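Local atomic coordinates of pentafunctional AROM polypeptide (PDB entry 5SWV), a protein that probably carries out, in this two-enzyme portion of a five-activity polypeptide, the 3-dehydroquinate dehydratase and NADP-linked shikimate dehydrogenase steps of the shikimate pathway. Residues Asp24-Leu29 / Arg69-Leu74; Asp321-Glu326 / Gly331-Ile336; Asp350-Arg355 / Gly508-His513; Ala386-Leu391 / Ile399-Arg404; Ser459-Leu464 / Thr484-Val489. All coordinates share one frame; numbering follows the deposited sequence.

Interaction 1. Residues Asp24-Leu29 / Arg69-Leu74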
# COMPACT_ATOMS: atom_id res chain seq x y z
N ASP A 24 8.73 -8.56 -16.61
CA ASP A 24 7.77 -9.68 -16.55
C ASP A 24 6.77 -9.50 -15.41
O ASP A 24 5.67 -10.02 -15.48
CB ASP A 24 8.50 -11.03 -16.37
CG ASP A 24 9.54 -11.30 -17.44
OD1 ASP A 24 9.46 -10.69 -18.53
OD2 ASP A 24 10.44 -12.14 -17.20
N ALA A 25 7.17 -8.80 -14.36
CA ALA A 25 6.32 -8.54 -13.22
C ALA A 25 5.30 -7.43 -13.45
O ALA A 25 4.21 -7.48 -12.86
CB ALA A 25 7.17 -8.19 -12.02
N LEU A 26 5.65 -6.46 -14.30
CA LEU A 26 4.92 -5.19 -14.36
C LEU A 26 3.45 -5.29 -14.73
O LEU A 26 2.63 -4.70 -14.05
CB LEU A 26 5.60 -4.19 -15.29
CG LEU A 26 6.97 -3.64 -14.89
CD1 LEU A 26 7.40 -2.58 -15.91
CD2 LEU A 26 7.00 -3.09 -13.47
N PRO A 27 3.09 -6.04 -15.79
CA PRO A 27 1.65 -6.07 -16.11
C PRO A 27 0.74 -6.37 -14.90
O PRO A 27 -0.16 -5.60 -14.63
CB PRO A 27 1.56 -7.18 -17.17
CG PRO A 27 2.89 -7.13 -17.86
CD PRO A 27 3.90 -6.71 -16.82
N THR A 28 1.04 -7.45 -14.18
CA THR A 28 0.22 -7.93 -13.06
C THR A 28 0.70 -7.51 -11.65
O THR A 28 0.18 -7.99 -10.65
CB THR A 28 0.21 -9.46 -13.08
OG1 THR A 28 1.57 -9.94 -12.90
CG2 THR A 28 -0.37 -9.97 -14.39
N LEU A 29 1.67 -6.60 -11.58
CA LEU A 29 2.30 -6.19 -10.31
C LEU A 29 1.32 -5.72 -9.25
O LEU A 29 1.55 -5.93 -8.05
CB LEU A 29 3.32 -5.07 -10.55
CG LEU A 29 4.15 -4.64 -9.33
CD1 LEU A 29 5.20 -5.68 -9.01
CD2 LEU A 29 4.80 -3.28 -9.54
N ARG A 69 10.82 0.40 -8.71
CA ARG A 69 10.49 1.60 -7.93
C ARG A 69 9.58 2.62 -8.64
O ARG A 69 8.88 3.36 -7.98
CB ARG A 69 11.75 2.32 -7.45
CG ARG A 69 12.39 1.68 -6.23
CD ARG A 69 12.86 2.77 -5.29
NE ARG A 69 13.55 2.30 -4.08
CZ ARG A 69 12.97 1.87 -2.96
NH1 ARG A 69 11.64 1.76 -2.82
NH2 ARG A 69 13.75 1.51 -1.94
N CYS A 70 9.60 2.64 -9.97
CA CYS A 70 8.66 3.45 -10.76
C CYS A 70 7.27 2.82 -10.90
O CYS A 70 6.37 3.47 -11.44
CB CYS A 70 9.24 3.74 -12.17
SG CYS A 70 10.56 5.00 -12.17
N SER A 71 7.08 1.58 -10.47
CA SER A 71 5.78 0.93 -10.54
C SER A 71 5.17 0.65 -9.18
O SER A 71 4.03 0.20 -9.13
CB SER A 71 5.90 -0.38 -11.33
OG SER A 71 6.21 -0.12 -12.69
N THR A 72 5.90 0.90 -8.09
CA THR A 72 5.36 0.68 -6.75
C THR A 72 6.08 1.50 -5.69
O THR A 72 7.29 1.74 -5.78
CB THR A 72 5.40 -0.81 -6.31
OG1 THR A 72 4.78 -0.95 -5.03
CG2 THR A 72 6.81 -1.32 -6.20
N THR A 73 5.32 1.87 -4.67
CA THR A 73 5.80 2.61 -3.52
C THR A 73 6.25 1.72 -2.38
O THR A 73 6.72 2.21 -1.35
CB THR A 73 4.68 3.52 -2.96
OG1 THR A 73 3.57 2.72 -2.52
CG2 THR A 73 4.19 4.49 -4.03
N LEU A 74 6.06 0.40 -2.53
CA LEU A 74 6.36 -0.54 -1.46
C LEU A 74 7.86 -0.59 -1.16
O LEU A 74 8.68 -0.62 -2.07
CB LEU A 74 5.87 -1.96 -1.82
CG LEU A 74 4.35 -2.20 -1.90
CD1 LEU A 74 4.07 -3.63 -2.33
CD2 LEU A 74 3.67 -1.87 -0.58

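Interaction 2. Residues Asp321-Glu326 / Gly331-Ile336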
# COMPACT_ATOMS: atom_id res chain seq x y z
N ASP A 321 -12.86 8.76 20.00
CA ASP A 321 -11.84 9.15 20.98
C ASP A 321 -10.62 9.81 20.31
O ASP A 321 -9.90 10.58 20.94
CB ASP A 321 -11.37 7.90 21.76
CG ASP A 321 -12.52 7.16 22.44
OD1 ASP A 321 -13.04 7.68 23.43
OD2 ASP A 321 -12.91 6.05 22.00
N GLU A 322 -10.38 9.45 19.05
CA GLU A 322 -9.25 9.90 18.25
C GLU A 322 -9.74 10.25 16.85
O GLU A 322 -10.71 9.67 16.38
CB GLU A 322 -8.26 8.77 18.04
CG GLU A 322 -7.34 8.47 19.20
CD GLU A 322 -6.42 7.30 18.89
OE1 GLU A 322 -6.17 6.99 17.69
OE2 GLU A 322 -5.94 6.67 19.87
N LEU A 323 -9.03 11.16 16.18
CA LEU A 323 -9.24 11.43 14.77
C LEU A 323 -7.92 11.39 14.03
O LEU A 323 -6.89 11.72 14.59
CB LEU A 323 -9.86 12.80 14.59
CG LEU A 323 -11.26 12.96 15.16
CD1 LEU A 323 -11.68 14.43 15.21
CD2 LEU A 323 -12.24 12.14 14.33
N SER A 324 -7.94 11.02 12.76
CA SER A 324 -6.75 11.15 11.92
C SER A 324 -6.62 12.61 11.55
O SER A 324 -7.59 13.37 11.65
CB SER A 324 -6.87 10.31 10.65
OG SER A 324 -7.71 10.94 9.71
N ASP A 325 -5.44 13.00 11.09
CA ASP A 325 -5.21 14.38 10.69
C ASP A 325 -6.25 14.82 9.66
O ASP A 325 -6.82 15.90 9.80
CB ASP A 325 -3.80 14.57 10.12
CG ASP A 325 -2.68 14.39 11.17
OD1 ASP A 325 -2.92 14.57 12.39
OD2 ASP A 325 -1.54 14.09 10.74
N GLU A 326 -6.53 13.98 8.67
CA GLU A 326 -7.42 14.36 7.58
C GLU A 326 -8.84 14.51 8.10
O GLU A 326 -9.54 15.43 7.72
CB GLU A 326 -7.38 13.38 6.42
CG GLU A 326 -6.10 13.41 5.59
CD GLU A 326 -4.91 12.70 6.22
OE1 GLU A 326 -5.07 11.98 7.25
OE2 GLU A 326 -3.78 12.89 5.70
N GLY A 331 -12.99 17.83 9.05
CA GLY A 331 -14.11 17.84 9.99
C GLY A 331 -15.18 16.84 9.62
O GLY A 331 -16.38 17.15 9.63
N ALA A 332 -14.76 15.63 9.27
CA ALA A 332 -15.68 14.60 8.81
C ALA A 332 -15.05 13.22 8.92
O ALA A 332 -13.85 13.04 8.66
CB ALA A 332 -16.09 14.88 7.38
N VAL A 333 -15.87 12.26 9.32
CA VAL A 333 -15.46 10.86 9.42
C VAL A 333 -16.25 10.02 8.43
O VAL A 333 -17.46 10.10 8.41
CB VAL A 333 -15.67 10.37 10.86
CG1 VAL A 333 -15.60 8.85 10.96
CG2 VAL A 333 -14.63 10.98 11.77
N ASN A 334 -15.56 9.23 7.60
CA ASN A 334 -16.20 8.13 6.85
C ASN A 334 -15.70 6.72 7.20
O ASN A 334 -16.15 5.76 6.59
CB ASN A 334 -16.05 8.35 5.33
CG ASN A 334 -14.72 7.86 4.78
OD1 ASN A 334 -13.75 7.61 5.52
ND2 ASN A 334 -14.65 7.73 3.46
N THR A 335 -14.74 6.60 8.12
CA THR A 335 -14.13 5.32 8.46
C THR A 335 -13.86 5.26 9.94
O THR A 335 -12.98 5.95 10.42
CB THR A 335 -12.80 5.13 7.70
OG1 THR A 335 -13.07 5.08 6.30
CG2 THR A 335 -12.11 3.85 8.11
N ILE A 336 -14.61 4.43 10.64
CA ILE A 336 -14.46 4.22 12.07
C ILE A 336 -13.61 2.98 12.33
O ILE A 336 -13.97 1.89 11.90
CB ILE A 336 -15.84 4.07 12.74
CG1 ILE A 336 -16.66 5.35 12.52
CG2 ILE A 336 -15.70 3.73 14.23
CD1 ILE A 336 -18.09 5.29 13.02

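Interaction 3. Residues Asp350-Arg355 / Gly508-His513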
# COMPACT_ATOMS: atom_id res chain seq x y z
N ASP A 350 -11.39 8.14 10.75
CA ASP A 350 -10.57 8.60 9.65
C ASP A 350 -11.50 8.97 8.51
O ASP A 350 -12.72 8.78 8.58
CB ASP A 350 -9.55 7.52 9.23
CG ASP A 350 -8.28 8.09 8.54
OD1 ASP A 350 -8.33 9.18 7.92
OD2 ASP A 350 -7.22 7.44 8.60
N ASN A 351 -10.90 9.50 7.45
CA ASN A 351 -11.61 9.99 6.29
C ASN A 351 -10.81 9.61 5.07
O ASN A 351 -9.74 10.18 4.83
CB ASN A 351 -11.73 11.51 6.41
CG ASN A 351 -12.72 12.08 5.44
OD1 ASN A 351 -12.66 11.84 4.24
ND2 ASN A 351 -13.65 12.85 5.97
N THR A 352 -11.30 8.65 4.31
CA THR A 352 -10.65 8.22 3.07
C THR A 352 -11.22 8.85 1.81
O THR A 352 -10.78 8.50 0.72
CB THR A 352 -10.76 6.70 2.89
OG1 THR A 352 -12.14 6.35 2.92
CG2 THR A 352 -10.03 5.98 3.98
N ASP A 353 -12.17 9.78 1.92
CA ASP A 353 -12.74 10.40 0.72
C ASP A 353 -11.65 10.96 -0.21
O ASP A 353 -11.65 10.68 -1.41
CB ASP A 353 -13.77 11.48 1.09
CG ASP A 353 -15.11 10.88 1.63
OD1 ASP A 353 -15.43 9.70 1.34
OD2 ASP A 353 -15.83 11.61 2.35
N TRP A 354 -10.69 11.68 0.35
CA TRP A 354 -9.55 12.18 -0.44
C TRP A 354 -8.72 11.09 -1.14
O TRP A 354 -8.17 11.33 -2.22
CB TRP A 354 -8.63 13.06 0.42
CG TRP A 354 -7.77 12.33 1.39
CD1 TRP A 354 -8.14 11.87 2.61
CD2 TRP A 354 -6.40 11.98 1.22
NE1 TRP A 354 -7.07 11.24 3.22
CE2 TRP A 354 -5.99 11.31 2.39
CE3 TRP A 354 -5.47 12.17 0.19
CZ2 TRP A 354 -4.69 10.84 2.58
CZ3 TRP A 354 -4.17 11.71 0.36
CH2 TRP A 354 -3.80 11.04 1.55
N ARG A 355 -8.63 9.92 -0.52
CA ARG A 355 -7.85 8.82 -1.07
C ARG A 355 -8.42 8.37 -2.42
O ARG A 355 -7.66 7.96 -3.30
CB ARG A 355 -7.80 7.64 -0.09
CG ARG A 355 -7.08 7.95 1.22
CD ARG A 355 -5.57 8.10 1.04
NE ARG A 355 -5.10 6.88 0.42
CZ ARG A 355 -4.91 5.74 1.07
NH1 ARG A 355 -5.05 5.65 2.39
NH2 ARG A 355 -4.55 4.67 0.40
N GLY A 508 -13.18 2.93 -0.55
CA GLY A 508 -13.47 1.68 0.12
C GLY A 508 -12.23 0.84 0.35
O GLY A 508 -12.06 0.30 1.43
N LEU A 509 -11.36 0.75 -0.66
CA LEU A 509 -10.14 -0.06 -0.53
C LEU A 509 -9.17 0.51 0.51
O LEU A 509 -8.58 -0.23 1.28
CB LEU A 509 -9.45 -0.25 -1.89
CG LEU A 509 -10.23 -1.11 -2.90
CD1 LEU A 509 -9.64 -1.01 -4.30
CD2 LEU A 509 -10.29 -2.56 -2.47
N ALA A 510 -9.03 1.82 0.54
CA ALA A 510 -8.29 2.49 1.60
C ALA A 510 -8.85 2.20 3.00
O ALA A 510 -8.09 1.97 3.94
CB ALA A 510 -8.29 3.99 1.34
N SER A 511 -10.17 2.21 3.12
CA SER A 511 -10.80 1.89 4.40
C SER A 511 -10.48 0.46 4.78
O SER A 511 -10.12 0.18 5.93
CB SER A 511 -12.31 2.10 4.32
OG SER A 511 -12.62 3.45 4.07
N PHE A 512 -10.59 -0.44 3.81
CA PHE A 512 -10.25 -1.85 3.98
C PHE A 512 -8.81 -2.06 4.45
O PHE A 512 -8.56 -2.90 5.34
CB PHE A 512 -10.51 -2.63 2.67
CG PHE A 512 -10.10 -4.08 2.73
CD1 PHE A 512 -10.99 -5.04 3.21
CD2 PHE A 512 -8.83 -4.48 2.31
CE1 PHE A 512 -10.62 -6.38 3.26
CE2 PHE A 512 -8.46 -5.82 2.37
CZ PHE A 512 -9.36 -6.78 2.84
N HIS A 513 -7.88 -1.32 3.86
CA HIS A 513 -6.47 -1.37 4.26
C HIS A 513 -6.31 -0.86 5.70
O HIS A 513 -5.65 -1.50 6.52
CB HIS A 513 -5.60 -0.61 3.25
CG HIS A 513 -4.13 -0.56 3.59
ND1 HIS A 513 -3.41 0.62 3.61
CD2 HIS A 513 -3.25 -1.54 3.91
CE1 HIS A 513 -2.16 0.37 3.92
NE2 HIS A 513 -2.04 -0.93 4.12
O HOH W 1 -5.40 3.00 3.26

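Interaction 4. Residues Ala386-Leu391 / Ile399-Arg404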
# COMPACT_ATOMS: atom_id res chain seq x y z
N ALA A 386 -10.93 18.24 -0.77
CA ALA A 386 -10.16 17.01 -0.82
C ALA A 386 -9.30 16.95 -2.08
O ALA A 386 -8.14 16.54 -2.03
CB ALA A 386 -11.07 15.81 -0.77
N ALA A 387 -9.88 17.40 -3.19
CA ALA A 387 -9.17 17.46 -4.46
C ALA A 387 -7.95 18.39 -4.42
O ALA A 387 -6.87 18.02 -4.90
CB ALA A 387 -10.12 17.88 -5.57
N ILE A 388 -8.11 19.57 -3.83
CA ILE A 388 -6.99 20.49 -3.64
C ILE A 388 -5.92 19.85 -2.76
O ILE A 388 -4.76 19.78 -3.17
CB ILE A 388 -7.47 21.83 -3.08
CG1 ILE A 388 -8.20 22.57 -4.18
CG2 ILE A 388 -6.30 22.69 -2.59
CD1 ILE A 388 -8.97 23.77 -3.69
N TYR A 389 -6.29 19.37 -1.57
CA TYR A 389 -5.34 18.61 -0.72
C TYR A 389 -4.63 17.49 -1.51
O TYR A 389 -3.40 17.40 -1.48
CB TYR A 389 -6.04 18.03 0.52
CG TYR A 389 -5.18 17.13 1.37
CD1 TYR A 389 -4.06 17.62 2.01
CD2 TYR A 389 -5.50 15.78 1.53
CE1 TYR A 389 -3.27 16.79 2.81
CE2 TYR A 389 -4.71 14.93 2.32
CZ TYR A 389 -3.59 15.44 2.96
OH TYR A 389 -2.82 14.59 3.74
N SER A 390 -5.40 16.69 -2.25
CA SER A 390 -4.82 15.58 -3.02
C SER A 390 -3.82 16.10 -4.05
O SER A 390 -2.72 15.59 -4.14
CB SER A 390 -5.91 14.73 -3.69
OG SER A 390 -6.69 14.07 -2.72
N LEU A 391 -4.20 17.11 -4.82
CA LEU A 391 -3.28 17.60 -5.86
C LEU A 391 -2.02 18.17 -5.23
O LEU A 391 -0.93 17.91 -5.69
CB LEU A 391 -3.95 18.62 -6.80
CG LEU A 391 -5.00 18.01 -7.73
CD1 LEU A 391 -5.59 19.04 -8.67
CD2 LEU A 391 -4.42 16.86 -8.54
N ILE A 399 -2.12 25.05 -8.40
CA ILE A 399 -3.43 24.43 -8.34
C ILE A 399 -4.46 25.49 -8.74
O ILE A 399 -4.83 26.34 -7.92
CB ILE A 399 -3.70 23.89 -6.91
CG1 ILE A 399 -2.58 22.94 -6.47
CG2 ILE A 399 -5.02 23.15 -6.86
CD1 ILE A 399 -2.56 22.64 -4.98
N TYR A 400 -4.90 25.45 -10.00
CA TYR A 400 -5.92 26.38 -10.50
C TYR A 400 -7.30 25.97 -10.01
O TYR A 400 -7.62 24.78 -9.94
CB TYR A 400 -5.86 26.52 -12.03
CG TYR A 400 -4.63 27.28 -12.46
CD1 TYR A 400 -3.41 26.63 -12.68
CD2 TYR A 400 -4.65 28.67 -12.58
CE1 TYR A 400 -2.26 27.33 -13.04
CE2 TYR A 400 -3.51 29.38 -12.93
CZ TYR A 400 -2.31 28.71 -13.16
OH TYR A 400 -1.16 29.40 -13.51
N LEU A 401 -8.11 26.97 -9.64
CA LEU A 401 -9.42 26.75 -9.05
C LEU A 401 -10.50 27.55 -9.78
O LEU A 401 -10.42 28.77 -9.85
CB LEU A 401 -9.38 27.13 -7.59
CG LEU A 401 -10.67 26.96 -6.78
CD1 LEU A 401 -11.20 25.54 -6.82
CD2 LEU A 401 -10.44 27.38 -5.34
N LEU A 402 -11.51 26.85 -10.29
CA LEU A 402 -12.47 27.44 -11.20
C LEU A 402 -13.90 27.21 -10.74
O LEU A 402 -14.29 26.07 -10.47
CB LEU A 402 -12.29 26.85 -12.58
CG LEU A 402 -13.29 27.29 -13.67
CD1 LEU A 402 -13.25 28.79 -13.93
CD2 LEU A 402 -13.01 26.52 -14.95
N ASN A 403 -14.68 28.30 -10.70
CA ASN A 403 -16.07 28.28 -10.25
C ASN A 403 -16.95 29.32 -10.93
O ASN A 403 -16.48 30.20 -11.65
CB ASN A 403 -16.11 28.50 -8.75
CG ASN A 403 -15.69 27.27 -7.98
OD1 ASN A 403 -16.38 26.26 -8.01
ND2 ASN A 403 -14.53 27.33 -7.34
N ARG A 404 -18.25 29.19 -10.69
CA ARG A 404 -19.24 30.15 -11.17
C ARG A 404 -18.99 31.52 -10.57
O ARG A 404 -19.14 32.50 -11.27
CB ARG A 404 -20.67 29.69 -10.82
CG ARG A 404 -21.16 28.50 -11.63
CD ARG A 404 -22.24 27.75 -10.86
NE ARG A 404 -22.89 26.70 -11.66
CZ ARG A 404 -23.83 26.90 -12.58
NH1 ARG A 404 -24.25 28.13 -12.87
NH2 ARG A 404 -24.37 25.87 -13.23

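Interaction 5. Residues Ser459-Leu464 / Thr484-Val489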
# COMPACT_ATOMS: atom_id res chain seq x y z
N SER A 459 -16.69 27.30 -21.82
CA SER A 459 -15.72 27.95 -22.69
C SER A 459 -14.29 27.93 -22.15
O SER A 459 -13.35 27.67 -22.89
CB SER A 459 -16.15 29.41 -22.89
OG SER A 459 -15.09 30.20 -23.38
N VAL A 460 -14.16 28.21 -20.86
CA VAL A 460 -12.86 28.24 -20.17
C VAL A 460 -12.29 26.83 -20.00
O VAL A 460 -11.09 26.60 -20.19
CB VAL A 460 -12.97 28.88 -18.76
CG1 VAL A 460 -11.60 28.98 -18.09
CG2 VAL A 460 -13.63 30.25 -18.83
N ILE A 461 -13.16 25.91 -19.62
CA ILE A 461 -12.79 24.51 -19.44
C ILE A 461 -12.29 23.93 -20.76
O ILE A 461 -11.21 23.34 -20.81
CB ILE A 461 -13.98 23.68 -18.90
CG1 ILE A 461 -14.35 24.14 -17.48
CG2 ILE A 461 -13.65 22.18 -18.88
CD1 ILE A 461 -15.71 23.67 -17.01
N LYS A 462 -13.09 24.10 -21.82
CA LYS A 462 -12.68 23.75 -23.18
C LYS A 462 -11.29 24.27 -23.54
O LYS A 462 -10.46 23.52 -24.04
CB LYS A 462 -13.68 24.29 -24.19
CG LYS A 462 -14.93 23.45 -24.36
CD LYS A 462 -15.92 24.16 -25.29
CE LYS A 462 -16.86 23.18 -25.99
NZ LYS A 462 -17.69 22.43 -25.01
N ALA A 463 -11.05 25.54 -23.27
CA ALA A 463 -9.79 26.19 -23.61
C ALA A 463 -8.59 25.61 -22.86
O ALA A 463 -7.57 25.30 -23.48
CB ALA A 463 -9.88 27.68 -23.37
N LEU A 464 -8.72 25.47 -21.54
CA LEU A 464 -7.64 24.94 -20.68
C LEU A 464 -7.29 23.49 -20.98
O LEU A 464 -6.11 23.14 -21.00
CB LEU A 464 -8.05 25.04 -19.21
CG LEU A 464 -8.14 26.46 -18.64
CD1 LEU A 464 -9.01 26.50 -17.38
CD2 LEU A 464 -6.75 27.03 -18.38
N THR A 484 -19.58 11.05 -18.35
CA THR A 484 -20.15 12.40 -18.13
C THR A 484 -19.93 13.32 -19.32
O THR A 484 -19.09 13.03 -20.18
CB THR A 484 -19.55 13.11 -16.87
OG1 THR A 484 -18.21 13.54 -17.13
CG2 THR A 484 -19.57 12.20 -15.65
N PRO A 485 -20.69 14.43 -19.37
CA PRO A 485 -20.43 15.51 -20.33
C PRO A 485 -18.97 15.94 -20.43
O PRO A 485 -18.40 15.92 -21.53
CB PRO A 485 -21.30 16.65 -19.79
CG PRO A 485 -22.46 15.97 -19.15
CD PRO A 485 -22.00 14.60 -18.71
N LEU A 486 -18.36 16.31 -19.30
CA LEU A 486 -16.99 16.84 -19.29
C LEU A 486 -15.95 15.81 -19.69
O LEU A 486 -14.96 16.15 -20.35
CB LEU A 486 -16.61 17.40 -17.91
CG LEU A 486 -17.17 18.77 -17.55
CD1 LEU A 486 -16.66 19.17 -16.18
CD2 LEU A 486 -16.80 19.82 -18.58
N MET A 487 -16.16 14.57 -19.27
CA MET A 487 -15.28 13.47 -19.66
C MET A 487 -15.15 13.39 -21.18
O MET A 487 -14.05 13.23 -21.69
CB MET A 487 -15.77 12.13 -19.09
CG MET A 487 -14.66 11.37 -18.39
SD MET A 487 -15.22 9.88 -17.55
CE MET A 487 -16.17 10.50 -16.17
N ALA A 488 -16.27 13.53 -21.89
CA ALA A 488 -16.26 13.52 -23.36
C ALA A 488 -15.38 14.63 -23.94
O ALA A 488 -14.54 14.37 -24.81
CB ALA A 488 -17.68 13.62 -23.92
N VAL A 489 -15.58 15.86 -23.43
CA VAL A 489 -14.80 17.02 -23.87
C VAL A 489 -13.32 16.72 -23.70
O VAL A 489 -12.52 16.96 -24.61
CB VAL A 489 -15.14 18.30 -23.05
CG1 VAL A 489 -14.15 19.42 -23.35
CG2 VAL A 489 -16.57 18.77 -23.33

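Interaction 1. Residues Asp24-Leu29 / Arg69-Leu74
T72, whose CB rests against L29 CD2, takes the backbone N-H of L74 on its own hydroxyl, OG1 to N 3.1 Å. At 169° this bond is nearly straight, and it closes an ST turn. OG1 can reach forward along the chain because it lies opposite T72's backbone N (chi1 -176°). The contact itself is apolar and centres on S71. L29, which is buried, brings CD2 to 3.6 Å from S71 CB, and the same methyl lies near the S71 carbonyl oxygen. From the same general side L26 CD2 also comes to 3.6 Å from S71 CB, beside the S71 hydroxyl. Both leucines belong to one type I turn, closed by L29 N donating to L26 O at 3.3 Å, which presents them together to residues 69-74. In the eight-stranded TIM barrel of the type I dehydroquinase, residues 69-74 run from helix 58-69 into strand 76-79, on the N-terminal side of the strands. Residues 24-29 span the end of the short helix 22-25 and the start of helix 29-32. T72 and L74 also touch I39 of strand 38-42, the next strand of the barrel, while R69 forms a salt bridge with D110.

Interaction 2. Residues Asp321-Glu326 / Gly331-Ile336
L323 carries CG opposite its carbonyl carbon (chi1 -65°), and V333, with chi1 166°, holds CG2 opposite its own carbonyl carbon and beside its backbone N; it is this CG2 that meets L323 CD2. The two methyls are 3.7 Å apart and the side chains cross at about a right angle. The contact closes a strand-helix-strand connection in the mixed sheet of the substrate-binding domain of shikimate dehydrogenase: strand 322-323 passes into helix 325-330, and the chain then turns back towards strand 335-340. M317 touches both L323 and V333 and extends the apolar patch, while a triethylene glycol, probably from the crystallisation liquor, lies about 4 Å from the L323 side chain. Both ends of the intervening helix are closed off. S324 caps its start, OG bonding to A327 N as well as to D350, and G331 ends it as the C-prime residue of a Schellman motif, where its positive phi suits glycine. E326 O and G331 N remain 4.4 Å apart, because the capping bonds of the motif run to other carbonyls of the helix. Beyond V333 the chain enters the sheet through a classic beta bulge, N334 and T335 together facing D350. N334 OD1 also accepts from the backbone N of T352, while N334 O receives N307 ND2. T335 OG1 donates to N334 OD1 at 2.7 Å, approaching from above the amide plane, 55° out of it.

Interaction 3. Residues Asp350-Arg355 / Gly508-His513
The guanidinium of R355 lies with one face over A510 CB, which stands 3.6 Å above the plane towards its rim. Bends at chi2 and chi3 (-71° and -56°) curl the chain so that its end comes over A510, its CD resting over the rim of one face of the W354 ring. Here helix 500-516, from the C-terminal part of shikimate dehydrogenase, packs on the first turn of helix 353-364, which leads from the substrate-binding sheet towards the probable nucleotide-binding domain. T352 faces the same helix broadside: its CG2 meets A510 CB at 3.7 Å, while its OG1 comes to 3.2 Å from S511 OG. Both hydroxyls also bond to Q507 O, and S511 OG has a further partner in T335 OG1, so each buried hydroxyl has more than one polar neighbour. N351 OD1 accepts from D353 N at 3.1 Å, capping the start of helix 353-364. R355 NE forms a salt bridge with D359, while NH1 donates to a water at 2.8 Å, and that water in turn donates to A510 O at 3.0 Å. H513 ND1 is 3.1 Å from the water oxygen, and that oxygen lies in the plane of the imidazole at its edge.

Interaction 4. Residues Ala386-Leu391 / Ile399-Arg404
Helix residue I388 and strand residue I399 bring their CA atoms to 7.1 Å, the nearest backbone approach of 386-391 to 399-404. The helix lies over one face of the parallel sheet, as expected in a right-handed beta-alpha-beta crossover: strand 374-378, helix 382-393 and strand 398-403 form this unit of the Rossmann-like domain. Buried aliphatic branches fill the space between the two backbones. I388 CG1 meets I399 CG2 at 4.2 Å, the two side chains lying askew. Further along the strand, I388 CD1 reaches L401 CD2 at 4.2 Å, its CG1 branch lying opposite the carbonyl carbon (chi1 -72°) with the chain extended beyond it. I399 CD1 comes up against the helix backbone, 4.0 Å from I388 O. L391 adds a further apolar surface facing I399. V377 and I422, on the strands flanking 398-403, also touch I388, so the isoleucine packs across three neighbouring strands. The helix face turned from the strand packs on helix 353-364, where S390 and A387 touch I357. S390 has its hydroxyl folded back onto its own helix: OG donates to A386 O at 2.9 Å from 42° above the carbonyl plane, and S390 N donates to that same oxygen at 2.8 Å.

Interaction 5. Residues Ser459-Leu464 / Thr484-Val489
I461 and L486 make the close-packed half of this contact, I461 CG2 meeting L486 CD2 at 3.9 Å with the side chains crossing at about a right angle. I461 puts CG2 opposite its backbone N, while L486 touches with CD2, the branch turned aside from the extended CD1. Both are buried, L486 continuing onto F474 and S445 of the sheet and I461 onto L453. The helices 455-466 and 485-492 follow the neighbouring strands 440-445 and 472-476 of the Rossmann-like parallel sheet and lie side by side on it. On the solvent side the packing thins out although the backbones draw closer, K462 and V489 having CA atoms 7.1 Å apart. K462 is exposed; its chain runs across towards helix 485-492 and bends at the last torsion (chi4 62°), leaving NZ 4.2 Å from V489 CG2. Helix 485-492 starts at T484, whose OG1 accepts from M487 N at 3.1 Å, an N-cap bond of 162°, and also bonds to D476. With no polar pair joining the two helices here, their attraction comes from hydrophobic burial and van der Waals contact between I461 and L486, whereas the K462 ammonium next to a valine methyl is probably hydrated.

In the fold
From the N terminus, interaction 1 closes a loop of about forty residues inside the dehydroquinase TIM barrel and finishes before the rest begin, its centre about 31 Å from that of interaction 2. Interaction 2 closes a very short loop round helix 325-330 in the substrate-binding sheet. Interaction 3 opens a little further along, at the end of strand 345-350, and spans the chain to helix 500-516, so that interactions 4 and 5, one after the other, are nested inside it; none of the five cross. A332 bonds to N351 between interactions 2 and 3, and E326 makes a weak hydrogen bond to Y389 of interaction 4. W354 packs on A386 and Y389, joining 3 to 4, and L402 packs on I461 and V460, joining 4 to 5.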